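PDB 1TLG: polyandrocarpa lectin, which binds D-galactose through a calcium ion as a homodimeric C-type lectin and serves in the tunicate's defence against microorganisms. Local coordinates for the beta-D-galactopyranose site. Sequence-based numbering; all coordinates share one arbitrary frame.

The beta-D-galactopyranose site. Residues 86, 88-89, 98, 100, 107-109. With GAL (beta-D-galactopyranose), chain B; CA (calcium ion), chain C.
Asp107 turns its CG anti to the backbone N (chi1 169°), and the Trp100 side chain leaves strand 96-100 in the same sense (chi1 -174°), so a carboxylate and an indole face reach the sugar from adjacent strands. Glu86, bent at chi2 (-71°), brings its carboxylate in from a loop, beside that of Asp107 on the calcium. This is the calcium-dependent galactose site of a C-type lectin carbohydrate-recognition domain: the seven-coordinate calcium binds the vicinal hydroxyls O3 and O4 of GAL directly, each at 2.5 Å. Its protein ligands are OE1 of Glu86, the amide oxygen OD1 of Asn89, OD1 of Asp107, and both OD1 and the backbone O of Asp108.

Glu86 and Asp107 divide their work between metal and sugar: OE1 of Glu86 and OD1 of Asp107 bind the ion, while Glu86 OE2 accepts a hydrogen bond from GAL O3 at 2.5 Å and Asp107 OD2 one from GAL O4 at 2.6 Å. The metal would be expected to polarise both hydroxyls as donors. Gln98 sets Asp107 from the second shell: its NE2 meets the anti lone pair of OD2, which lies in the Gln98 amide plane, at 3.0 Å. Asp108 is fixed by backbone amides, that of Asn89 entering the syn lone pair of OD2 at 2.9 Å.

Trp100 reads the apolar side of the sugar. GAL C5 lies over the six-membered ring, 4.0 Å from its centroid, and C6 over the five-membered ring, a CH-pi stack suited to galactose with its axial O4. Water 2 links Asn89 ND2 to O4 and O5, whereas water 1 accepts from Gln98 NE2 and lies 2.8 Å from the exocyclic hydroxyl O6 of GAL.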
loop_
_atom_site.group_PDB
_atom_site.type_symbol
_atom_site.label_atom_id
_atom_site.label_comp_id
_atom_site.label_asym_id
_atom_site.label_seq_id
_atom_site.Cartn_x
_atom_site.Cartn_y
_atom_site.Cartn_z
ATOM N N GLU A 86 10.597 22.604 -7.221
ATOM C CA GLU A 86 9.134 22.577 -7.371
ATOM C C GLU A 86 8.618 23.089 -6.031
ATOM O O GLU A 86 9.337 22.939 -5.037
ATOM C CB GLU A 86 8.667 21.170 -7.708
ATOM C CG GLU A 86 9.257 20.541 -8.956
ATOM C CD GLU A 86 8.763 21.166 -10.246
ATOM O OE1 GLU A 86 7.667 21.770 -10.298
ATOM O OE2 GLU A 86 9.486 21.029 -11.258
ATOM N N SER A 88 6.783 24.853 -9.321
ATOM C CA SER A 88 7.286 25.798 -10.298
ATOM C C SER A 88 6.300 26.108 -11.413
ATOM O O SER A 88 6.654 26.944 -12.243
ATOM C CB SER A 88 8.563 25.194 -10.919
ATOM O OG SER A 88 8.182 24.076 -11.716
ATOM N N ASN A 89 5.133 25.477 -11.459
ATOM C CA ASN A 89 4.205 25.759 -12.563
ATOM C C ASN A 89 3.638 27.161 -12.407
ATOM O O ASN A 89 3.673 27.729 -11.312
ATOM C CB ASN A 89 3.098 24.703 -12.610
ATOM C CG ASN A 89 3.580 23.356 -13.109
ATOM O OD1 ASN A 89 4.690 22.951 -12.751
ATOM N ND2 ASN A 89 2.758 22.679 -13.914
ATOM N N GLN A 98 1.203 15.748 -7.059
ATOM C CA GLN A 98 1.485 14.342 -7.296
ATOM C C GLN A 98 2.850 13.946 -6.737
ATOM O O GLN A 98 3.674 14.811 -6.454
ATOM C CB GLN A 98 1.551 14.062 -8.816
ATOM C CG GLN A 98 2.764 14.736 -9.455
ATOM C CD GLN A 98 3.181 14.255 -10.820
ATOM O OE1 GLN A 98 2.792 13.199 -11.324
ATOM N NE2 GLN A 98 4.023 14.991 -11.541
ATOM N N TRP A 100 5.936 12.621 -8.178
ATOM C CA TRP A 100 6.544 12.542 -9.506
ATOM C C TRP A 100 7.673 11.517 -9.557
ATOM O O TRP A 100 8.635 11.624 -8.807
ATOM C CB TRP A 100 7.039 13.937 -9.863
ATOM C CG TRP A 100 7.578 14.129 -11.242
ATOM C CD1 TRP A 100 7.339 13.376 -12.356
ATOM C CD2 TRP A 100 8.428 15.203 -11.667
ATOM N NE1 TRP A 100 7.997 13.902 -13.443
ATOM C CE2 TRP A 100 8.675 15.026 -13.039
ATOM C CE3 TRP A 100 9.023 16.288 -11.017
ATOM C CZ2 TRP A 100 9.478 15.900 -13.768
ATOM C CZ3 TRP A 100 9.814 17.152 -11.751
ATOM C CH2 TRP A 100 10.041 16.961 -13.125
ATOM N N ASP A 107 5.243 17.217 -6.517
ATOM C CA ASP A 107 5.370 18.128 -7.654
ATOM C C ASP A 107 4.021 18.751 -7.986
ATOM O O ASP A 107 3.019 18.085 -7.751
ATOM C CB ASP A 107 5.932 17.363 -8.864
ATOM C CG ASP A 107 5.839 18.166 -10.155
ATOM O OD1 ASP A 107 6.354 19.307 -10.161
ATOM O OD2 ASP A 107 5.247 17.694 -11.148
ATOM N N ASP A 108 4.003 19.969 -8.523
ATOM C CA ASP A 108 2.743 20.611 -8.908
ATOM C C ASP A 108 2.477 20.447 -10.403
ATOM O O ASP A 108 3.368 20.673 -11.226
ATOM C CB ASP A 108 2.765 22.085 -8.534
ATOM C CG ASP A 108 3.824 22.908 -9.246
ATOM O OD1 ASP A 108 4.949 22.442 -9.503
ATOM O OD2 ASP A 108 3.519 24.089 -9.557
ATOM N N VAL A 109 1.272 20.064 -10.783
ATOM C CA VAL A 109 0.896 19.826 -12.162
ATOM C C VAL A 109 -0.521 20.297 -12.471
ATOM O O VAL A 109 -1.269 20.645 -11.560
ATOM C CB VAL A 109 0.871 18.305 -12.456
ATOM C CG1 VAL A 109 2.264 17.718 -12.444
ATOM C CG2 VAL A 109 -0.014 17.606 -11.426
HETATM C C1 GAL B . 6.932 19.882 -16.288
HETATM C C2 GAL B . 7.095 20.946 -15.201
HETATM C C3 GAL B . 7.642 20.304 -13.942
HETATM C C4 GAL B . 6.823 19.054 -13.495
HETATM C C5 GAL B . 6.677 18.082 -14.688
HETATM C C6 GAL B . 5.836 16.817 -14.431
HETATM O O1 GAL B . 6.315 20.452 -17.385
HETATM O O2 GAL B . 8.052 21.915 -15.640
HETATM O O3 GAL B . 7.611 21.271 -12.954
HETATM O O4 GAL B . 5.616 19.510 -12.964
HETATM O O5 GAL B . 6.119 18.797 -15.825
HETATM O O6 GAL B . 5.899 15.964 -15.564
HETATM CA CA CA C . 5.798 21.334 -11.297
HETATM O O HOH W 1 4.193 14.119 -14.439
HETATM O O HOH W 2 3.641 20.124 -14.860
HETATM O O HOH W 3 7.320 24.138 -14.322
#